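Local coordinates for uncharacterized protein MJ0236 (Methanocaldococcus jannaschii DSM 2661, PDB 2PHP) that probably joins thiazole monophosphate to hydroxymethylpyrimidine pyrophosphate to make thiamine monophosphate, as the C-terminal ThiN domain of a bifunctional thiamine-biosynthesis enzyme, at residues 91-96 / 161-166; 10-15 / 71-76. One frame throughout, in Å; residues are numbered along the deposited sequence.

Contact 1: residues 91-96 / 161-166; sequences PEIRAC and RVLGRD
G164 O is held by two N-H groups: A95 N at 3.1 Å, fairly straight at 152°, and R94 N more weakly at 3.2 Å. R94 and A95 both face G164, a classic beta bulge where strand 95-100 joins antiparallel strand 159-164 in the central sheet. G164 N returns the bond to A95 O, and C96 opposite L163 is the next, non-hydrogen-bonded pair, with both side chains against helix 77-87. R94 N gives another weak hydrogen bond to R165 O. R165 O also lies over one face of the R94 guanidinium, 3.4 Å from R94 NH2; the chain bends at chi3 (-66°). NH1 reaches the E39 carboxylate and S40 O on the neighbouring strand. An alanine in place of R94 would remove the guanidinium and would probably weaken the side-chain tie to strand 37-40. E92 and R165 run side by side, their flat groups 57° apart; E92 OE2 lies 3.3 Å from R165 NE in a salt bridge whose hydrogen bond is weak, and R165 NH1 is paired with E169. D166 caps helix 167-185 through OD1 to E169 N, while A95 CB presses on D166 C at 3.3 Å.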
ATOM      1  N   PRO B  91      -9.361  32.309 -13.289  1.00 36.94           N
ATOM      2  CA  PRO B  91      -8.478  31.315 -13.905  1.00 36.11           C
ATOM      3  C   PRO B  91      -7.241  30.980 -13.076  1.00 35.50           C
ATOM      4  O   PRO B  91      -6.522  30.039 -13.399  1.00 36.92           O
ATOM      5  CB  PRO B  91      -8.133  31.949 -15.251  1.00 36.49           C
ATOM      6  CG  PRO B  91      -8.112  33.403 -14.924  1.00 38.50           C
ATOM      7  CD  PRO B  91      -9.354  33.561 -14.066  1.00 37.24           C
ATOM      8  N   GLU B  92      -6.997  31.742 -12.013  1.00 32.41           N
ATOM      9  CA  GLU B  92      -5.848  31.489 -11.149  1.00 33.06           C
ATOM     10  C   GLU B  92      -6.100  30.292 -10.230  1.00 30.54           C
ATOM     11  O   GLU B  92      -5.167  29.714  -9.683  1.00 29.80           O
ATOM     12  CB  GLU B  92      -5.537  32.712 -10.277  1.00 38.07           C
ATOM     13  CG  GLU B  92      -4.498  33.670 -10.840  1.00 46.76           C
ATOM     14  CD  GLU B  92      -4.082  34.729  -9.822  1.00 51.57           C
ATOM     15  OE1 GLU B  92      -3.163  35.513 -10.130  1.00 55.50           O
ATOM     16  OE2 GLU B  92      -4.669  34.782  -8.717  1.00 54.95           O
ATOM     17  N   ILE B  93      -7.363  29.934 -10.052  1.00 28.49           N
ATOM     18  CA  ILE B  93      -7.726  28.811  -9.185  1.00 29.14           C
ATOM     19  C   ILE B  93      -7.611  27.471  -9.931  1.00 28.44           C
ATOM     20  O   ILE B  93      -8.409  27.177 -10.816  1.00 28.76           O
ATOM     21  CB  ILE B  93      -9.160  29.006  -8.650  1.00 28.50           C
ATOM     22  CG1 ILE B  93      -9.219  30.289  -7.815  1.00 30.99           C
ATOM     23  CG2 ILE B  93      -9.589  27.808  -7.806  1.00 27.80           C
ATOM     24  CD1 ILE B  93      -8.318  30.263  -6.573  1.00 34.05           C
ATOM     25  N   ARG B  94      -6.613  26.668  -9.563  1.00 27.84           N
ATOM     26  CA  ARG B  94      -6.386  25.373 -10.210  1.00 27.79           C
ATOM     27  C   ARG B  94      -6.474  24.155  -9.278  1.00 28.42           C
ATOM     28  O   ARG B  94      -6.314  23.025  -9.735  1.00 28.04           O
ATOM     29  CB  ARG B  94      -5.009  25.365 -10.894  1.00 27.10           C
ATOM     30  CG  ARG B  94      -4.804  26.495 -11.887  1.00 24.15           C
ATOM     31  CD  ARG B  94      -3.420  26.461 -12.526  1.00 26.33           C
ATOM     32  NE  ARG B  94      -2.334  26.716 -11.575  1.00 27.32           N
ATOM     33  CZ  ARG B  94      -1.557  25.773 -11.052  1.00 26.45           C
ATOM     34  NH1 ARG B  94      -1.739  24.507 -11.387  1.00 29.54           N
ATOM     35  NH2 ARG B  94      -0.599  26.096 -10.188  1.00 26.72           N
ATOM     36  N   ALA B  95      -6.737  24.365  -7.990  1.00 26.98           N
ATOM     37  CA  ALA B  95      -6.784  23.233  -7.062  1.00 27.45           C
ATOM     38  C   ALA B  95      -7.934  23.211  -6.067  1.00 28.43           C
ATOM     39  O   ALA B  95      -8.476  24.256  -5.681  1.00 28.65           O
ATOM     40  CB  ALA B  95      -5.458  23.132  -6.308  1.00 25.69           C
ATOM     41  N   CYS B  96      -8.276  22.001  -5.630  1.00 27.58           N
ATOM     42  CA  CYS B  96      -9.361  21.800  -4.680  1.00 28.05           C
ATOM     43  C   CYS B  96      -9.249  20.469  -3.935  1.00 27.37           C
ATOM     44  O   CYS B  96      -8.784  19.465  -4.483  1.00 25.85           O
ATOM     45  CB  CYS B  96     -10.704  21.861  -5.413  1.00 27.95           C
ATOM     46  SG  CYS B  96     -12.160  21.489  -4.392  1.00 33.28           S
ATOM     47  N   ARG B 161     -15.418  22.263   0.776  1.00 28.82           N
ATOM     48  CA  ARG B 161     -14.452  22.193  -0.307  1.00 28.25           C
ATOM     49  C   ARG B 161     -13.502  23.391  -0.212  1.00 29.05           C
ATOM     50  O   ARG B 161     -13.937  24.542  -0.218  1.00 27.58           O
ATOM     51  CB  ARG B 161     -15.198  22.159  -1.647  1.00 30.39           C
ATOM     52  CG  ARG B 161     -16.249  21.049  -1.696  1.00 31.35           C
ATOM     53  CD  ARG B 161     -17.160  21.133  -2.909  1.00 34.06           C
ATOM     54  NE  ARG B 161     -18.170  20.070  -2.889  1.00 34.99           N
ATOM     55  CZ  ARG B 161     -19.281  20.095  -2.155  1.00 35.15           C
ATOM     56  NH1 ARG B 161     -19.556  21.140  -1.375  1.00 35.49           N
ATOM     57  NH2 ARG B 161     -20.106  19.058  -2.176  1.00 32.62           N
ATOM     58  N   VAL B 162     -12.207  23.104  -0.086  1.00 27.83           N
ATOM     59  CA  VAL B 162     -11.174  24.126   0.018  1.00 27.71           C
ATOM     60  C   VAL B 162     -10.521  24.327  -1.358  1.00 30.95           C
ATOM     61  O   VAL B 162     -10.047  23.372  -1.972  1.00 31.78           O
ATOM     62  CB  VAL B 162     -10.101  23.711   1.069  1.00 28.54           C
ATOM     63  CG1 VAL B 162      -9.002  24.755   1.153  1.00 26.12           C
ATOM     64  CG2 VAL B 162     -10.762  23.526   2.444  1.00 26.13           C
ATOM     65  N   LEU B 163     -10.514  25.568  -1.841  1.00 29.36           N
ATOM     66  CA  LEU B 163      -9.944  25.888  -3.150  1.00 28.70           C
ATOM     67  C   LEU B 163      -8.699  26.763  -3.016  1.00 29.13           C
ATOM     68  O   LEU B 163      -8.472  27.378  -1.973  1.00 28.89           O
ATOM     69  CB  LEU B 163     -10.982  26.614  -4.023  1.00 30.88           C
ATOM     70  CG  LEU B 163     -12.319  25.918  -4.323  1.00 32.64           C
ATOM     71  CD1 LEU B 163     -13.201  25.932  -3.088  1.00 33.81           C
ATOM     72  CD2 LEU B 163     -13.040  26.635  -5.458  1.00 34.26           C
ATOM     73  N   GLY B 164      -7.899  26.824  -4.076  1.00 27.97           N
ATOM     74  CA  GLY B 164      -6.687  27.626  -4.040  1.00 28.89           C
ATOM     75  C   GLY B 164      -5.983  27.646  -5.381  1.00 30.16           C
ATOM     76  O   GLY B 164      -6.448  27.022  -6.337  1.00 29.46           O
ATOM     77  N   ARG B 165      -4.859  28.357  -5.450  1.00 29.72           N
ATOM     78  CA  ARG B 165      -4.099  28.471  -6.693  1.00 31.41           C
ATOM     79  C   ARG B 165      -3.457  27.153  -7.111  1.00 30.54           C
ATOM     80  O   ARG B 165      -3.388  26.843  -8.303  1.00 31.01           O
ATOM     81  CB  ARG B 165      -3.041  29.573  -6.562  1.00 34.08           C
ATOM     82  CG  ARG B 165      -3.652  30.953  -6.337  1.00 40.55           C
ATOM     83  CD  ARG B 165      -2.839  32.061  -6.979  1.00 45.64           C
ATOM     84  NE  ARG B 165      -2.962  33.317  -6.247  1.00 51.80           N
ATOM     85  CZ  ARG B 165      -2.890  33.423  -4.921  1.00 55.56           C
ATOM     86  NH1 ARG B 165      -2.686  32.342  -4.169  1.00 56.13           N
ATOM     87  NH2 ARG B 165      -3.041  34.608  -4.338  1.00 56.86           N
ATOM     88  N   ASP B 166      -2.977  26.390  -6.134  1.00 29.67           N
ATOM     89  CA  ASP B 166      -2.387  25.081  -6.396  1.00 28.59           C
ATOM     90  C   ASP B 166      -2.593  24.179  -5.186  1.00 28.39           C
ATOM     91  O   ASP B 166      -3.004  24.641  -4.114  1.00 26.93           O
ATOM     92  CB  ASP B 166      -0.896  25.179  -6.747  1.00 29.81           C
ATOM     93  CG  ASP B 166      -0.082  25.883  -5.685  1.00 30.66           C
ATOM     94  OD1 ASP B 166      -0.197  25.526  -4.487  1.00 31.60           O
ATOM     95  OD2 ASP B 166       0.691  26.787  -6.059  1.00 33.09           O
TER
HETATM   96  O   HOH W   1       2.306  25.934  -8.882  1.00 49.14           O

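Contact 2: residues 10-15 / 71-76; sequences KVIKNL and IEFGAS
Helix 10-15 and strand 71-73 run nearly antiparallel, with axes 9.3 Å apart and directions at 148°, and they meet through apolar side chains alone. V11 and L15, one turn apart, point at the strand; I12 sets off obliquely and swings its end in. From the strand come I71 and F73, two residues apart.

I71 is the centre of the arrangement and uses two branches. Its CD1, carried outward by an extended chain (chi2 177°), crosses L15 obliquely and rests against L15 CB at 3.5 Å. Its CG2, anti to the backbone N, takes I12 CD1 at 3.6 Å and L15 CD1 at 3.8 Å. I12 and I71 slide past each other in opposite directions, so the tip of I12 meets the short branch of I71. I12 CD1 also reaches F73 CE2 at 3.8 Å and so sits against both strand residues. The F73 ring crosses V11 as well as I12 at a slant, and its far end, CZ, lies 3.9 Å from V11 CG1. K8, on the same helix, adds a cation-pi contact to the ring.

The strand ends in a type II turn from E72 to A75, with G74 at positive phi (79°), and S76 OG caps the next helix at I79 N. E72 sets off away from the helix and packs on K24 of a second subunit and L62 of a third. I12 also touches Y17 of the second subunit, so this helix lies at a subunit interface.

Together these side chains form the apolar seam of an alpha/beta layer: the N-terminal helix 8-22 packed nearly antiparallel against strand 71-73, at one edge of the mixed ThiN sheet within the chain.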
ATOM      1  N   LYS B  10       4.838  20.279 -13.467  1.00 26.72           N
ATOM      2  CA  LYS B  10       4.632  21.192 -12.354  1.00 28.38           C
ATOM      3  C   LYS B  10       3.434  20.771 -11.506  1.00 27.47           C
ATOM      4  O   LYS B  10       3.503  20.757 -10.278  1.00 29.44           O
ATOM      5  CB  LYS B  10       4.453  22.626 -12.857  1.00 29.44           C
ATOM      6  CG  LYS B  10       4.248  23.650 -11.750  1.00 36.44           C
ATOM      7  CD  LYS B  10       5.526  23.872 -10.957  1.00 39.51           C
ATOM      8  CE  LYS B  10       5.320  24.895  -9.852  1.00 44.91           C
ATOM      9  NZ  LYS B  10       6.565  25.124  -9.068  1.00 45.91           N
ATOM     10  N   VAL B  11       2.332  20.424 -12.167  1.00 27.26           N
ATOM     11  CA  VAL B  11       1.121  19.996 -11.469  1.00 26.38           C
ATOM     12  C   VAL B  11       1.365  18.723 -10.653  1.00 27.30           C
ATOM     13  O   VAL B  11       0.975  18.640  -9.484  1.00 26.52           O
ATOM     14  CB  VAL B  11      -0.034  19.743 -12.464  1.00 24.34           C
ATOM     15  CG1 VAL B  11      -1.197  19.037 -11.762  1.00 23.87           C
ATOM     16  CG2 VAL B  11      -0.512  21.071 -13.056  1.00 24.07           C
ATOM     17  N   ILE B  12       1.998  17.729 -11.268  1.00 27.01           N
ATOM     18  CA  ILE B  12       2.290  16.485 -10.565  1.00 27.33           C
ATOM     19  C   ILE B  12       3.173  16.761  -9.346  1.00 27.44           C
ATOM     20  O   ILE B  12       2.957  16.186  -8.283  1.00 26.48           O
ATOM     21  CB  ILE B  12       2.999  15.464 -11.484  1.00 28.06           C
ATOM     22  CG1 ILE B  12       2.037  14.991 -12.582  1.00 26.52           C
ATOM     23  CG2 ILE B  12       3.531  14.292 -10.653  1.00 25.31           C
ATOM     24  CD1 ILE B  12       0.759  14.370 -12.080  1.00 26.58           C
ATOM     25  N   LYS B  13       4.160  17.644  -9.500  1.00 25.91           N
ATOM     26  CA  LYS B  13       5.050  17.978  -8.387  1.00 26.99           C
ATOM     27  C   LYS B  13       4.313  18.697  -7.248  1.00 26.93           C
ATOM     28  O   LYS B  13       4.606  18.465  -6.070  1.00 25.05           O
ATOM     29  CB  LYS B  13       6.223  18.855  -8.853  1.00 27.32           C
ATOM     30  CG  LYS B  13       7.313  18.132  -9.620  1.00 27.61           C
ATOM     31  CD  LYS B  13       8.555  19.014  -9.770  1.00 32.18           C
ATOM     32  CE  LYS B  13       9.520  18.416 -10.790  1.00 32.34           C
ATOM     33  NZ  LYS B  13      10.479  19.412 -11.328  1.00 32.40           N
ATOM     34  N   ASN B  14       3.364  19.565  -7.594  1.00 24.94           N
ATOM     35  CA  ASN B  14       2.608  20.292  -6.580  1.00 25.18           C
ATOM     36  C   ASN B  14       1.732  19.330  -5.789  1.00 24.59           C
ATOM     37  O   ASN B  14       1.701  19.372  -4.563  1.00 24.08           O
ATOM     38  CB  ASN B  14       1.739  21.377  -7.218  1.00 24.36           C
ATOM     39  CG  ASN B  14       2.556  22.515  -7.774  1.00 29.32           C
ATOM     40  OD1 ASN B  14       3.643  22.813  -7.269  1.00 29.08           O
ATOM     41  ND2 ASN B  14       2.036  23.175  -8.805  1.00 31.29           N
ATOM     42  N   LEU B  15       1.022  18.461  -6.499  1.00 24.72           N
ATOM     43  CA  LEU B  15       0.157  17.479  -5.847  1.00 25.33           C
ATOM     44  C   LEU B  15       0.965  16.543  -4.950  1.00 26.73           C
ATOM     45  O   LEU B  15       0.568  16.251  -3.818  1.00 27.07           O
ATOM     46  CB  LEU B  15      -0.604  16.664  -6.896  1.00 23.34           C
ATOM     47  CG  LEU B  15      -1.842  17.372  -7.447  1.00 22.87           C
ATOM     48  CD1 LEU B  15      -2.321  16.714  -8.729  1.00 21.46           C
ATOM     49  CD2 LEU B  15      -2.921  17.346  -6.377  1.00 22.15           C
ATOM     50  N   ILE B  71      -1.230   9.542  -8.306  1.00 30.25           N
ATOM     51  CA  ILE B  71      -1.646  10.806  -8.868  1.00 30.89           C
ATOM     52  C   ILE B  71      -1.595  10.667 -10.375  1.00 30.47           C
ATOM     53  O   ILE B  71      -0.556  10.358 -10.942  1.00 31.03           O
ATOM     54  CB  ILE B  71      -0.731  11.943  -8.428  1.00 29.42           C
ATOM     55  CG1 ILE B  71      -0.914  12.177  -6.934  1.00 33.15           C
ATOM     56  CG2 ILE B  71      -1.056  13.198  -9.210  1.00 28.68           C
ATOM     57  CD1 ILE B  71      -0.006  13.237  -6.361  1.00 35.73           C
ATOM     58  N   GLU B  72      -2.736  10.883 -11.013  1.00 30.13           N
ATOM     59  CA  GLU B  72      -2.825  10.775 -12.449  1.00 31.08           C
ATOM     60  C   GLU B  72      -3.854  11.761 -12.986  1.00 30.43           C
ATOM     61  O   GLU B  72      -4.845  12.077 -12.307  1.00 25.41           O
ATOM     62  CB  GLU B  72      -3.229   9.350 -12.832  1.00 35.19           C
ATOM     63  CG  GLU B  72      -2.256   8.287 -12.344  1.00 43.79           C
ATOM     64  CD  GLU B  72      -1.445   7.678 -13.473  1.00 48.82           C
ATOM     65  OE1 GLU B  72      -0.853   8.445 -14.268  1.00 50.90           O
ATOM     66  OE2 GLU B  72      -1.408   6.428 -13.546  1.00 51.45           O
ATOM     67  N   PHE B  73      -3.611  12.245 -14.203  1.00 26.76           N
ATOM     68  CA  PHE B  73      -4.532  13.159 -14.850  1.00 26.89           C
ATOM     69  C   PHE B  73      -5.799  12.402 -15.230  1.00 27.83           C
ATOM     70  O   PHE B  73      -5.742  11.243 -15.636  1.00 28.58           O
ATOM     71  CB  PHE B  73      -3.892  13.759 -16.105  1.00 26.38           C
ATOM     72  CG  PHE B  73      -3.018  14.927 -15.818  1.00 25.69           C
ATOM     73  CD1 PHE B  73      -3.561  16.206 -15.728  1.00 24.83           C
ATOM     74  CD2 PHE B  73      -1.658  14.747 -15.563  1.00 24.06           C
ATOM     75  CE1 PHE B  73      -2.767  17.289 -15.383  1.00 26.97           C
ATOM     76  CE2 PHE B  73      -0.856  15.825 -15.215  1.00 25.23           C
ATOM     77  CZ  PHE B  73      -1.408  17.100 -15.125  1.00 25.88           C
ATOM     78  N   GLY B  74      -6.939  13.068 -15.103  1.00 27.89           N
ATOM     79  CA  GLY B  74      -8.195  12.437 -15.431  1.00 28.25           C
ATOM     80  C   GLY B  74      -8.690  11.512 -14.344  1.00 30.29           C
ATOM     81  O   GLY B  74      -9.732  10.891 -14.484  1.00 29.99           O
ATOM     82  N   ALA B  75      -7.956  11.420 -13.242  1.00 30.98           N
ATOM     83  CA  ALA B  75      -8.391  10.539 -12.161  1.00 34.40           C
ATOM     84  C   ALA B  75      -9.736  10.940 -11.558  1.00 36.93           C
ATOM     85  O   ALA B  75     -10.567  10.075 -11.290  1.00 39.31           O
ATOM     86  CB  ALA B  75      -7.332  10.456 -11.057  1.00 32.23           C
ATOM     87  N   SER B  76      -9.969  12.240 -11.363  1.00 35.55           N
ATOM     88  CA  SER B  76     -11.220  12.687 -10.741  1.00 35.82           C
ATOM     89  C   SER B  76     -12.142  13.654 -11.497  1.00 36.23           C
ATOM     90  O   SER B  76     -11.918  14.860 -11.499  1.00 37.20           O
ATOM     91  CB  SER B  76     -10.911  13.290  -9.357  1.00 37.08           C
ATOM     92  OG  SER B  76     -12.096  13.742  -8.711  1.00 37.98           O
TER

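How the contacts relate
Along the chain the contacts come in series: contact 2 closes at 76, and helix 77-87 then leads to contact 1 at 91. Their centres are 13 Å apart, and both belong to the same mixed sheet. Contact 2 is at strand 71-73, at one edge of the sheet, whereas contact 1 joins central strands 95-100 and 159-164; strands 50-53 and 37-40 lie between. The two touch directly, R94 NH1 lying 4.0 Å from V11 CG2. E39 on strand 37-40 links them further, its OE2 meeting both R94 NH1 and N14 ND2. Together they tie the N-terminal helix 8-22 to the middle of the ThiN sheet, and of the two it is contact 2 that touches other subunits.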